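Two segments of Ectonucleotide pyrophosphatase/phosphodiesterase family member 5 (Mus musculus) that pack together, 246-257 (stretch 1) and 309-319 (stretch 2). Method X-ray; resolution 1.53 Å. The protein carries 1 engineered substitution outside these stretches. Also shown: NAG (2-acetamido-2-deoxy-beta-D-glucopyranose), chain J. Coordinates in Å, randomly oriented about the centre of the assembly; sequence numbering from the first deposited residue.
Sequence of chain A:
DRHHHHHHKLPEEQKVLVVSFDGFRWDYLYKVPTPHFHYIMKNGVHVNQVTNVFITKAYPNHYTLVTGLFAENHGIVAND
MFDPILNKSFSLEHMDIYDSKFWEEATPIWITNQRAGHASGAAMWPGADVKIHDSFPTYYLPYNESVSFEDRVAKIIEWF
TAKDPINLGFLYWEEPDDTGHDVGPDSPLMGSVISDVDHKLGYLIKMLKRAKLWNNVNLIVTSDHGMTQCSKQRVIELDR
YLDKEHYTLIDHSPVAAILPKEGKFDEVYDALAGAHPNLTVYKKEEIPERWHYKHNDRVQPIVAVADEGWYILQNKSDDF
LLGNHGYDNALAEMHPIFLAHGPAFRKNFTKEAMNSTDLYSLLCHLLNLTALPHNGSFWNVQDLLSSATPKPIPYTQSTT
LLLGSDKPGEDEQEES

Stretch 1 246-257: HYTLIDHSPVAA
Stretch 2 (309-319) GWYILQNKSDD

This is a small, mixed contact between two segments of one chain, in which three direct hydrogen bonds, each involving at least one side chain, accompany an apolar contact made by Ile312. It buries 464 Å² in total, and no backbone-to-backbone hydrogen bond crosses it.

Tyr247 to Leu249 of stretch 1 lie in a strand. The chain turns a corner at Ile250, where phi/psi is -78/-38°. Backbone bonds from Ile250 N to Ala257 O (2.8 Å) and from Ala257 N to Asp251 O (3.0 Å) tie the residues at and just after the corner to Ala257. His252 (-95/-66°) and Ser253 (-144/142°) lead into a cis peptide before Pro254, which has a C-gamma endo ring. A strand runs from Val255 to Ala257 and continues beyond the stretch. In stretch 2, Gly309 has a positive phi (82/3°), Tyr311 to Leu313 form a strand, and a type I turn spans Asn315 to Asp318. The turn is closed by Asp318 N to Asn315 O at 3.0 Å.

The register is set by Ser253 and Ile312, whose CA atoms lie 5.0 Å apart. Both CA-to-CB bonds point toward the other stretch. Ser253 is a t rotamer (-170°), and its OG accepts a hydrogen bond from Ile312 N at 2.8 Å. The N-H...O angle of 176° is almost straight. Water 2 lies 2.8 Å from Ser253 OG and donates a weak bond to Trp310 O at 3.4 Å, so it links the two stretches.

Ile312 (chi1 m, chi2 t) loses more area than any other residue here. Its CD1 lies 3.9 Å from Ala256 CB and 3.5 Å from Pro254 O. Its CB is 3.6 Å from His252 O, a carbonyl oxygen buried by the contact without a polar partner. Leu313 points away, and Gln314 points toward stretch 1 again, as alternation along an extended chain predicts.

The side chain of Gln314 is extended through chi1 and chi2, both t, with chi3 at 25°; its backbone is at -71/-43°. Its NE2 donates to Tyr247 OH at 3.1 Å. Tyr247 has chi1 p (68°); its CA-to-CB bond points sideways, but the end of its side chain comes nearer. Water 1 adds a second link, donating to Tyr247 O at 3.0 Å and accepting a weak bond from Gln314 NE2 at 2.8 Å. Leu249 (chi1 t, chi2 p) packs its CD2 3.8 Å from Gln314 CD.

His252 (chi1 m, chi2 -131°) donates from ND1 to Asp318 OD2 at 2.9 Å, with the carboxylate oxygen at the ring edge, near its plane. Asp318 is a t rotamer (-153°). The same OD2 accepts from Gln314 N at 2.9 Å, while Asp318 OD1 accepts from Asp319 N, also at 2.9 Å. The carboxylate thus ties its own loop together as it holds the histidine.

Asn315 (chi1 p) makes no contact with stretch 1. Its ND2 is bonded to NAG C1 at 1.4 Å, and NAG N2 donates to Ser317 OG at 3.3 Å.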

# COMPACT_ATOMS: atom_id res chain seq x y z
N HIS A 246 -2.57 -28.64 -13.69
CA HIS A 246 -1.85 -28.14 -14.85
C HIS A 246 -1.37 -26.71 -14.69
O HIS A 246 -0.87 -26.14 -15.66
CB HIS A 246 -2.72 -28.28 -16.10
CG HIS A 246 -2.93 -29.71 -16.51
ND1 HIS A 246 -3.81 -30.08 -17.50
CD2 HIS A 246 -2.37 -30.85 -16.05
CE1 HIS A 246 -3.79 -31.39 -17.64
NE2 HIS A 246 -2.91 -31.89 -16.78
N TYR A 247 -1.51 -26.13 -13.51
CA TYR A 247 -0.96 -24.80 -13.26
C TYR A 247 -0.71 -24.63 -11.77
O TYR A 247 -1.23 -25.38 -10.93
CB TYR A 247 -1.90 -23.71 -13.78
CG TYR A 247 -3.20 -23.60 -13.01
CD1 TYR A 247 -4.24 -24.49 -13.25
CD2 TYR A 247 -3.38 -22.62 -12.05
CE1 TYR A 247 -5.44 -24.40 -12.55
CE2 TYR A 247 -4.58 -22.52 -11.34
CZ TYR A 247 -5.61 -23.40 -11.60
OH TYR A 247 -6.79 -23.32 -10.89
N THR A 248 0.08 -23.60 -11.43
CA THR A 248 0.27 -23.18 -10.05
C THR A 248 -0.32 -21.79 -9.91
O THR A 248 -0.06 -20.90 -10.73
CB THR A 248 1.75 -23.18 -9.66
OG1 THR A 248 2.32 -24.47 -9.91
CG2 THR A 248 1.92 -22.84 -8.17
N LEU A 249 -1.12 -21.60 -8.86
CA LEU A 249 -1.73 -20.30 -8.57
C LEU A 249 -0.81 -19.59 -7.58
O LEU A 249 -0.73 -19.96 -6.41
CB LEU A 249 -3.14 -20.50 -8.03
CG LEU A 249 -4.04 -19.28 -7.89
CD1 LEU A 249 -4.18 -18.50 -9.20
CD2 LEU A 249 -5.40 -19.75 -7.37
N ILE A 250 -0.07 -18.60 -8.08
CA ILE A 250 0.91 -17.87 -7.28
C ILE A 250 0.24 -16.86 -6.35
O ILE A 250 0.70 -16.64 -5.22
CB ILE A 250 1.92 -17.20 -8.23
CG1 ILE A 250 2.59 -18.23 -9.14
CG2 ILE A 250 2.96 -16.41 -7.45
CD1 ILE A 250 3.26 -19.33 -8.42
N ASP A 251 -0.81 -16.21 -6.84
CA ASP A 251 -1.61 -15.24 -6.09
C ASP A 251 -3.05 -15.45 -6.53
O ASP A 251 -3.29 -15.74 -7.71
CB ASP A 251 -1.12 -13.81 -6.37
CG ASP A 251 -1.63 -12.80 -5.36
OD1 ASP A 251 -2.07 -13.20 -4.24
OD2 ASP A 251 -1.53 -11.59 -5.67
N HIS A 252 -4.02 -15.34 -5.60
CA HIS A 252 -5.38 -15.85 -5.88
C HIS A 252 -6.38 -14.81 -6.40
O HIS A 252 -6.91 -14.96 -7.51
CB HIS A 252 -5.95 -16.53 -4.63
CG HIS A 252 -5.33 -17.87 -4.32
ND1 HIS A 252 -6.08 -19.00 -4.07
CD2 HIS A 252 -4.04 -18.25 -4.22
CE1 HIS A 252 -5.27 -20.02 -3.82
NE2 HIS A 252 -4.02 -19.59 -3.91
N SER A 253 -6.74 -13.84 -5.59
CA SER A 253 -7.85 -12.93 -5.93
C SER A 253 -7.53 -11.54 -5.44
O SER A 253 -7.00 -11.39 -4.34
CB SER A 253 -9.18 -13.41 -5.33
OG SER A 253 -10.29 -12.69 -5.84
N PRO A 254 -7.90 -10.50 -6.21
CA PRO A 254 -8.64 -10.50 -7.48
C PRO A 254 -7.75 -10.48 -8.72
O PRO A 254 -8.25 -10.37 -9.84
CB PRO A 254 -9.45 -9.22 -7.38
CG PRO A 254 -8.52 -8.28 -6.67
CD PRO A 254 -7.78 -9.13 -5.67
N VAL A 255 -6.45 -10.62 -8.52
CA VAL A 255 -5.51 -10.70 -9.64
C VAL A 255 -4.83 -12.06 -9.54
O VAL A 255 -3.90 -12.26 -8.76
CB VAL A 255 -4.51 -9.55 -9.65
CG1 VAL A 255 -3.55 -9.67 -10.85
CG2 VAL A 255 -5.29 -8.23 -9.69
N ALA A 256 -5.35 -13.02 -10.30
CA ALA A 256 -4.82 -14.38 -10.27
C ALA A 256 -3.55 -14.43 -11.10
O ALA A 256 -3.57 -14.18 -12.31
CB ALA A 256 -5.87 -15.36 -10.80
N ALA A 257 -2.45 -14.75 -10.45
CA ALA A 257 -1.15 -14.84 -11.09
C ALA A 257 -0.92 -16.32 -11.32
O ALA A 257 -0.77 -17.08 -10.36
CB ALA A 257 -0.07 -14.23 -10.21
N GLY A 309 -15.44 -6.05 -7.39
CA GLY A 309 -16.43 -6.73 -6.58
C GLY A 309 -16.61 -8.21 -6.87
O GLY A 309 -17.47 -8.84 -6.25
N TRP A 310 -15.82 -8.76 -7.79
CA TRP A 310 -15.80 -10.18 -8.10
C TRP A 310 -14.64 -10.87 -7.39
O TRP A 310 -13.56 -10.29 -7.21
CB TRP A 310 -15.72 -10.39 -9.62
CG TRP A 310 -17.04 -10.12 -10.27
CD1 TRP A 310 -17.57 -8.90 -10.56
CD2 TRP A 310 -18.04 -11.08 -10.59
NE1 TRP A 310 -18.83 -9.05 -11.08
CE2 TRP A 310 -19.14 -10.38 -11.12
CE3 TRP A 310 -18.10 -12.47 -10.51
CZ2 TRP A 310 -20.30 -11.02 -11.54
CZ3 TRP A 310 -19.24 -13.11 -10.97
CH2 TRP A 310 -20.32 -12.39 -11.47
N TYR A 311 -14.87 -12.12 -7.01
CA TYR A 311 -13.90 -12.92 -6.26
C TYR A 311 -13.47 -14.11 -7.10
O TYR A 311 -14.30 -14.75 -7.74
CB TYR A 311 -14.48 -13.44 -4.94
CG TYR A 311 -13.57 -13.22 -3.76
CD1 TYR A 311 -13.82 -12.18 -2.86
CD2 TYR A 311 -12.47 -14.05 -3.53
CE1 TYR A 311 -12.99 -11.95 -1.79
CE2 TYR A 311 -11.62 -13.81 -2.45
CZ TYR A 311 -11.90 -12.77 -1.58
OH TYR A 311 -11.10 -12.52 -0.48
N ILE A 312 -12.17 -14.39 -7.11
CA ILE A 312 -11.64 -15.58 -7.75
C ILE A 312 -11.37 -16.63 -6.69
O ILE A 312 -10.59 -16.40 -5.76
CB ILE A 312 -10.36 -15.29 -8.54
CG1 ILE A 312 -10.57 -14.12 -9.49
CG2 ILE A 312 -9.90 -16.56 -9.27
CD1 ILE A 312 -9.30 -13.66 -10.14
N LEU A 313 -12.01 -17.78 -6.84
CA LEU A 313 -11.81 -18.93 -5.97
C LEU A 313 -11.23 -20.05 -6.80
O LEU A 313 -11.71 -20.31 -7.91
CB LEU A 313 -13.11 -19.40 -5.32
CG LEU A 313 -13.49 -18.71 -4.00
CD1 LEU A 313 -13.80 -17.27 -4.13
CD2 LEU A 313 -14.68 -19.43 -3.38
N GLN A 314 -10.18 -20.68 -6.31
CA GLN A 314 -9.63 -21.78 -7.07
C GLN A 314 -10.58 -22.96 -7.04
O GLN A 314 -10.84 -23.58 -8.08
CB GLN A 314 -8.26 -22.18 -6.55
CG GLN A 314 -7.62 -23.15 -7.48
CD GLN A 314 -6.20 -23.41 -7.13
OE1 GLN A 314 -5.78 -23.24 -5.99
NE2 GLN A 314 -5.43 -23.81 -8.13
N ASN A 315 -11.15 -23.25 -5.88
CA ASN A 315 -12.22 -24.21 -5.80
C ASN A 315 -13.18 -23.77 -4.70
O ASN A 315 -13.03 -22.69 -4.10
CB ASN A 315 -11.66 -25.63 -5.63
CG ASN A 315 -10.97 -25.85 -4.30
OD1 ASN A 315 -11.14 -25.09 -3.36
ND2 ASN A 315 -10.17 -26.92 -4.22
N LYS A 316 -14.19 -24.61 -4.46
CA LYS A 316 -15.32 -24.23 -3.61
C LYS A 316 -14.91 -23.82 -2.21
O LYS A 316 -15.66 -23.09 -1.55
CB LYS A 316 -16.31 -25.39 -3.50
CG LYS A 316 -16.87 -25.86 -4.81
CD LYS A 316 -18.32 -25.50 -4.96
CE LYS A 316 -18.83 -25.95 -6.31
NZ LYS A 316 -19.31 -24.81 -7.13
N SER A 317 -13.77 -24.30 -1.72
CA SER A 317 -13.37 -24.05 -0.35
C SER A 317 -12.24 -23.03 -0.24
O SER A 317 -11.65 -22.89 0.83
CB SER A 317 -12.94 -25.37 0.31
OG SER A 317 -11.69 -25.79 -0.20
N ASP A 318 -11.93 -22.32 -1.32
CA ASP A 318 -10.96 -21.26 -1.26
C ASP A 318 -11.52 -20.12 -0.40
O ASP A 318 -12.72 -20.07 -0.09
CB ASP A 318 -10.61 -20.78 -2.67
CG ASP A 318 -9.20 -20.18 -2.80
OD1 ASP A 318 -8.50 -20.00 -1.77
OD2 ASP A 318 -8.80 -19.87 -3.95
N ASP A 319 -10.63 -19.21 -0.00
CA ASP A 319 -11.01 -18.12 0.89
C ASP A 319 -11.99 -17.17 0.22
O ASP A 319 -11.88 -16.89 -0.98
CB ASP A 319 -9.78 -17.35 1.34
CG ASP A 319 -8.81 -18.21 2.13
OD1 ASP A 319 -9.23 -18.79 3.16
OD2 ASP A 319 -7.63 -18.30 1.72
C1 NAG J . -9.46 -27.26 -3.01
C2 NAG J . -10.00 -28.57 -2.39
C3 NAG J . -9.22 -28.92 -1.13
C4 NAG J . -7.72 -28.92 -1.39
C5 NAG J . -7.32 -27.56 -1.97
C6 NAG J . -5.85 -27.44 -2.28
C7 NAG J . -12.39 -28.96 -2.85
C8 NAG J . -13.79 -28.72 -2.38
N2 NAG J . -11.41 -28.44 -2.10
O3 NAG J . -9.63 -30.18 -0.63
O4 NAG J . -7.01 -29.16 -0.18
O5 NAG J . -8.04 -27.35 -3.19
O6 NAG J . -5.45 -28.38 -3.27
O7 NAG J . -12.15 -29.60 -3.88
O HOH W 1 -3.34 -25.48 -8.82
O HOH W 2 -11.52 -10.62 -4.48